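Long-range contacts in aminoglycoside phosphotransferase (PDB 6FUX), which probably inactivates streptomycin by transferring a phosphate group from a nucleoside triphosphate to the drug, as an enzyme of the aminoglycoside phosphotransferase family: residues P69-L74 / G206-G211; E133-A138 / L264-L269. All coordinates share one frame; numbering follows the deposited sequence. Where two conformers were deposited one is given.

Interaction 1 (P69-L74 / G206-G211); sequences PGPRVL and GFIDLG. With ADP (adenosine-5'-diphosphate), chain C.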
# COMPACT_ATOMS: atom_id res chain seq x y z
N PRO A 69 6.33 -12.05 4.64
CA PRO A 69 7.61 -11.36 4.57
C PRO A 69 7.45 -9.83 4.46
O PRO A 69 6.65 -9.33 3.72
CB PRO A 69 8.29 -11.94 3.30
CG PRO A 69 7.16 -12.40 2.44
CD PRO A 69 6.11 -12.87 3.43
N GLY A 70 8.19 -9.14 5.34
CA GLY A 70 8.09 -7.67 5.41
C GLY A 70 9.23 -7.17 6.26
O GLY A 70 10.07 -7.96 6.62
N PRO A 71 9.27 -5.84 6.44
CA PRO A 71 10.37 -5.32 7.23
C PRO A 71 10.17 -5.65 8.67
O PRO A 71 9.09 -5.96 9.15
CB PRO A 71 10.32 -3.80 7.00
CG PRO A 71 9.09 -3.58 6.22
CD PRO A 71 8.31 -4.85 6.02
N ARG A 72 11.27 -5.47 9.42
CA ARG A 72 11.22 -5.47 10.86
C ARG A 72 11.27 -4.04 11.38
O ARG A 72 11.97 -3.18 10.79
CB ARG A 72 12.48 -6.16 11.40
CG ARG A 72 12.48 -7.66 11.13
CD ARG A 72 13.80 -8.36 11.40
NE ARG A 72 15.01 -7.79 10.77
CZ ARG A 72 15.94 -7.15 11.42
NH1 ARG A 72 15.79 -6.91 12.71
NH2 ARG A 72 17.01 -6.72 10.78
N VAL A 73 10.59 -3.79 12.48
CA VAL A 73 10.68 -2.48 13.18
C VAL A 73 11.97 -2.46 13.93
O VAL A 73 12.12 -3.32 14.80
CB VAL A 73 9.48 -2.23 14.10
CG1 VAL A 73 9.59 -0.92 14.82
CG2 VAL A 73 8.17 -2.25 13.29
N LEU A 74 12.82 -1.49 13.58
CA LEU A 74 14.11 -1.37 14.31
C LEU A 74 14.02 -0.44 15.51
O LEU A 74 14.81 -0.57 16.43
CB LEU A 74 15.15 -0.91 13.30
CG LEU A 74 15.46 -1.89 12.17
CD1 LEU A 74 16.48 -1.39 11.21
CD2 LEU A 74 15.82 -3.26 12.71
N GLY A 206 9.52 -9.43 -0.07
CA GLY A 206 8.62 -8.96 0.92
C GLY A 206 7.79 -7.74 0.50
O GLY A 206 7.99 -7.24 -0.53
N PHE A 207 6.88 -7.39 1.36
CA PHE A 207 5.99 -6.27 1.29
C PHE A 207 6.49 -5.09 2.11
O PHE A 207 7.05 -5.29 3.19
CB PHE A 207 4.62 -6.70 1.77
CG PHE A 207 3.93 -7.79 1.00
CD1 PHE A 207 3.44 -7.52 -0.26
CD2 PHE A 207 3.79 -9.07 1.47
CE1 PHE A 207 2.83 -8.48 -1.02
CE2 PHE A 207 3.18 -10.06 0.72
CZ PHE A 207 2.64 -9.74 -0.52
N ILE A 208 6.29 -3.88 1.58
CA ILE A 208 6.66 -2.67 2.32
C ILE A 208 5.44 -1.72 2.38
O ILE A 208 4.43 -1.93 1.65
CB ILE A 208 7.92 -2.00 1.69
CG1 ILE A 208 7.71 -1.57 0.24
CG2 ILE A 208 9.20 -2.84 1.90
CD1 ILE A 208 8.63 -0.46 -0.18
N ASP A 209 5.59 -0.57 3.06
CA ASP A 209 4.54 0.50 3.06
C ASP A 209 3.20 -0.05 3.57
O ASP A 209 2.19 -0.10 2.89
CB ASP A 209 4.46 1.14 1.68
CG ASP A 209 4.03 2.57 1.59
OD1 ASP A 209 3.94 3.20 2.65
OD2 ASP A 209 3.69 3.01 0.43
N LEU A 210 3.27 -0.49 4.82
CA LEU A 210 2.20 -1.32 5.47
C LEU A 210 1.21 -0.52 6.34
O LEU A 210 0.48 -1.12 7.14
CB LEU A 210 2.81 -2.51 6.20
CG LEU A 210 3.52 -3.55 5.36
CD1 LEU A 210 4.52 -4.31 6.18
CD2 LEU A 210 2.50 -4.48 4.76
N GLY A 211 1.18 0.80 6.21
CA GLY A 211 0.40 1.59 7.13
C GLY A 211 -1.11 1.53 6.95
O GLY A 211 -1.83 2.07 7.81
O5' ADP C . 8.32 4.37 1.39
C5' ADP C . 8.78 5.10 0.17
C4' ADP C . 9.90 4.40 -0.66
O4' ADP C . 11.02 4.01 0.16
C3' ADP C . 9.52 3.02 -1.35
O3' ADP C . 8.92 3.14 -2.64
C2' ADP C . 10.63 1.91 -1.18
O2' ADP C . 11.57 1.24 -2.13
C1' ADP C . 11.32 2.55 0.02
N9 ADP C . 11.15 1.79 1.32
C8 ADP C . 10.53 2.13 2.49
N7 ADP C . 10.72 1.19 3.50
C5 ADP C . 11.47 0.25 2.92
C6 ADP C . 11.96 -0.96 3.42
N6 ADP C . 11.63 -1.09 4.86
N1 ADP C . 12.63 -1.67 2.41
C2 ADP C . 12.86 -1.34 1.15
N3 ADP C . 12.47 -0.16 0.61
C4 ADP C . 11.77 0.62 1.47

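Interaction 2 (E133-A138 / L264-L269); sequences EMFSMA and LHLDPL. With SRY (streptomycin), chain D.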
# COMPACT_ATOMS: atom_id res chain seq x y z
N GLU A 133 -14.52 3.11 7.03
CA GLU A 133 -13.36 3.97 7.32
C GLU A 133 -12.87 4.67 6.04
O GLU A 133 -12.68 5.92 5.99
CB GLU A 133 -12.18 3.19 7.89
CG GLU A 133 -10.93 4.08 8.06
CD GLU A 133 -9.76 3.46 8.80
OE1 GLU A 133 -9.87 2.27 9.29
OE2 GLU A 133 -8.78 4.18 8.99
N MET A 134 -12.63 3.90 4.98
CA MET A 134 -11.99 4.47 3.77
C MET A 134 -12.94 5.43 3.08
O MET A 134 -12.50 6.54 2.52
CB MET A 134 -11.49 3.33 2.87
CG MET A 134 -10.52 2.35 3.53
SD MET A 134 -9.23 3.13 4.56
CE MET A 134 -8.31 3.85 3.20
N PHE A 135 -14.24 5.11 2.99
CA PHE A 135 -15.18 6.02 2.40
C PHE A 135 -15.27 7.36 3.19
O PHE A 135 -15.30 8.51 2.63
CB PHE A 135 -16.55 5.35 2.26
CG PHE A 135 -17.40 6.16 1.35
CD1 PHE A 135 -17.18 6.15 0.00
CD2 PHE A 135 -18.36 7.01 1.87
CE1 PHE A 135 -17.90 6.97 -0.84
CE2 PHE A 135 -19.09 7.84 1.04
CZ PHE A 135 -18.85 7.84 -0.32
N SER A 136 -15.30 7.26 4.53
CA SER A 136 -15.25 8.43 5.38
C SER A 136 -14.01 9.26 5.11
O SER A 136 -14.15 10.53 5.10
CB SER A 136 -15.35 8.10 6.87
OG SER A 136 -16.61 7.47 7.11
N MET A 137 -12.84 8.59 4.96
CA MET A 137 -11.63 9.34 4.62
C MET A 137 -11.85 10.06 3.29
O MET A 137 -11.48 11.28 3.13
CB MET A 137 -10.42 8.43 4.54
CG MET A 137 -10.09 7.81 5.85
SD MET A 137 -8.56 6.77 5.66
CE MET A 137 -7.58 7.96 4.78
N ALA A 138 -12.43 9.39 2.31
CA ALA A 138 -12.61 10.04 1.01
C ALA A 138 -13.49 11.31 1.11
O ALA A 138 -13.30 12.36 0.39
CB ALA A 138 -13.22 9.09 0.00
N LEU A 264 -10.71 0.79 -7.43
CA LEU A 264 -9.74 1.57 -8.16
C LEU A 264 -10.14 3.04 -8.07
O LEU A 264 -9.25 3.93 -8.03
CB LEU A 264 -9.62 1.09 -9.61
CG LEU A 264 -8.62 1.86 -10.47
CD1 LEU A 264 -7.22 1.67 -9.91
CD2 LEU A 264 -8.67 1.37 -11.86
N HIS A 265 -11.44 3.32 -8.20
CA HIS A 265 -11.93 4.72 -8.29
C HIS A 265 -12.00 5.38 -6.90
O HIS A 265 -11.81 6.57 -6.79
CB HIS A 265 -13.24 4.78 -9.05
CG HIS A 265 -13.08 4.50 -10.49
ND1 HIS A 265 -14.16 4.59 -11.31
CD2 HIS A 265 -12.01 4.18 -11.27
CE1 HIS A 265 -13.77 4.37 -12.56
NE2 HIS A 265 -12.47 4.04 -12.53
N LEU A 266 -12.13 4.60 -5.83
CA LEU A 266 -12.19 5.16 -4.50
C LEU A 266 -10.80 5.52 -4.01
O LEU A 266 -10.64 6.55 -3.44
CB LEU A 266 -12.82 4.16 -3.54
CG LEU A 266 -12.85 4.53 -2.06
CD1 LEU A 266 -13.61 5.85 -1.85
CD2 LEU A 266 -13.51 3.38 -1.30
N ASP A 267 -9.82 4.65 -4.26
CA ASP A 267 -8.53 4.78 -3.60
C ASP A 267 -7.93 6.19 -3.75
O ASP A 267 -7.48 6.75 -2.76
CB ASP A 267 -7.56 3.75 -4.15
CG ASP A 267 -6.30 3.66 -3.31
OD1 ASP A 267 -6.33 2.92 -2.27
OD2 ASP A 267 -5.30 4.36 -3.70
N PRO A 268 -7.83 6.72 -4.96
CA PRO A 268 -7.21 8.05 -5.05
C PRO A 268 -7.87 9.12 -4.15
O PRO A 268 -7.19 10.16 -3.80
CB PRO A 268 -7.34 8.39 -6.51
CG PRO A 268 -8.35 7.47 -7.07
CD PRO A 268 -8.33 6.23 -6.24
N LEU A 269 -9.18 8.97 -3.92
CA LEU A 269 -9.96 10.02 -3.18
C LEU A 269 -9.59 9.97 -1.70
O LEU A 269 -10.06 10.86 -0.99
CB LEU A 269 -11.45 9.88 -3.42
CG LEU A 269 -11.86 9.87 -4.87
CD1 LEU A 269 -13.33 9.71 -4.97
CD2 LEU A 269 -11.45 11.18 -5.55
C11 SRY D . -1.05 6.78 -13.61
N11 SRY D . -1.34 7.25 -14.90
CA1 SRY D . -0.81 8.16 -15.72
NB1 SRY D . -1.48 8.27 -16.90
NC1 SRY D . 0.24 8.86 -15.44
C21 SRY D . 0.07 7.22 -12.62
O21 SRY D . 0.85 8.35 -12.92
C31 SRY D . -0.23 7.11 -11.17
N31 SRY D . 0.81 7.17 -10.18
CD1 SRY D . 1.35 8.17 -9.49
NE1 SRY D . 2.31 7.92 -8.64
NF1 SRY D . 1.03 9.37 -9.58
C41 SRY D . -1.36 6.22 -10.83
O41 SRY D . -1.69 6.45 -9.47
C51 SRY D . -2.61 6.04 -11.76
O51 SRY D . -3.96 6.31 -11.14
C61 SRY D . -2.49 6.42 -13.22
O61 SRY D . -3.54 7.29 -13.78
C12 SRY D . -1.26 5.39 -8.54
C22 SRY D . -1.87 5.57 -7.24
C32 SRY D . -3.14 4.68 -7.28
O32 SRY D . -3.01 3.57 -6.33
CG2 SRY D . -4.39 5.54 -6.99
OG2 SRY D . -4.50 5.90 -5.79
C42 SRY D . -3.02 4.10 -8.69
CH2 SRY D . -3.42 2.61 -8.71
O42 SRY D . -1.67 4.17 -9.13
O13 SRY D . -1.14 5.29 -6.05
C13 SRY D . 0.00 6.09 -5.79
C23 SRY D . 0.26 6.01 -4.29
N23 SRY D . -0.86 6.22 -3.37
CI3 SRY D . -1.64 7.46 -3.66
C33 SRY D . 1.12 4.77 -4.00
O33 SRY D . 1.31 4.55 -2.72
C43 SRY D . 2.19 4.41 -5.06
O43 SRY D . 2.73 3.06 -4.84
C53 SRY D . 1.87 4.74 -6.38
O53 SRY D . 0.98 5.78 -6.71
C63 SRY D . 2.85 4.38 -7.47
O63 SRY D . 2.54 5.04 -8.64

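Interaction 1 (P69-L74 / G206-G211)
The carbonyl oxygen of Phe-207 is buried against Gly-70 and Pro-71 without any hydrogen-bond donor in the model, and carbon atoms take a donor's place. Gly-70 CA makes a CA-H...O contact of 3.4 Å to Phe-207 O, and Pro-71 CD comes still closer, 3.1 Å from the same oxygen. The N-H of the same Phe-207 pairs conventionally: it donates to Pro-69 O over 3.1 Å in a nearly straight bond (174° at the hydrogen), although the donor stands above the carbonyl plane, 39° out of it. The Pro-69 ring rests beside Gly-206, whose lack of a side chain lets the two backbones approach. Pro-71 sits between Phe-207 and Leu-210 on one hand and the adenine on the other: its CD meets Leu-210 CD1 at 3.8 Å, while its CB lies 3.7 Å from N6 of ADP. With CG1 of Ile-208 held between the backbone N and the carbonyl carbon (chi1 61°), both branches of that residue lie over one face of the adenine: CG2 is 3.7 Å from ADP C6, and CD1 is 3.7 Å from ADP N9. Without CG and CD, as with an alanine at Pro-71, Leu-210 CD1 would probably lose its neighbour and the backbone ahead of the strand turn more freely. Pro-71 also packs on Thr-87 and Ser-88 of strand 82-88, Leu-210 reaches Leu-63 of helix 50-63, and Gly-206 is backbone-bonded to Ile-196, joining the entry to edge strand 73-79 with the end of strand 204-207 beside the adenine pocket.

Interaction 2 (E133-A138 / L264-L269)
Ala-138 and Leu-269 bring the two backbones together, their CA atoms 5.0 Å apart, and here the packing is tight. Ala-138 CA directs its hydrogen at Leu-269 O in a CA-H...O contact of 3.3 Å, with 155° at the hydrogen. That oxygen is buried and has no conventional partner in the model. Beside it the CB atoms of Ala-138 and Leu-269 touch at 3.9 Å. Leu-266 completes the apolar patch: with CG anti to the backbone N (chi1 175°), its CD1 methyl lies 3.8 Å from Ala-138 CB and 4.0 Å from Phe-135 CD1. The Phe-135 and Leu-266 side chains cross at about a right angle, and Leu-165 of helix 161-168 covers both Phe-135 and Ala-138. The other flank is looser. The Met-134 side chain makes no close contact with residues 264-269, and the partly exposed Met-137 leans on Arg-212 instead. No conventional hydrogen bond links the two segments; the contact is apolar packing plus the one CA-H...O approach. Beyond this patch, residues 264-269 also face the drug: Asp-267 OD2 is 2.7 Å from OG2 of streptomycin and accepts a hydrogen bond from Trp-271 NE1, while Pro-268 CB lies 3.8 Å from the same OG2. Helix 131-143 thus backs the C-terminal end of the chain in the helical lobe of a kinase-like phosphotransferase, where this terminal segment forms part of the streptomycin site.

How the interactions relate
Interactions 1 and 2 lie on opposite sides of the chain's centre, their centres 23 Å apart and their nearest atoms about 7 Å apart, without touching. Their segments alternate along the chain: 69-74, 133-138, 206-211, then 264-269. They share no helix or strand. Interaction 1 ties the loop leading into strand 73-79 of the five-stranded sheet to the end of strand 204-207 and the residues after it, at the nucleotide; interaction 2 packs helix 131-143 behind residues 264-269, whose Asp-267 and Pro-268 approach streptomycin. Nucleotide and drug are bound in the same chain, consistent with transfer of a phosphate from a nucleoside triphosphate to streptomycin.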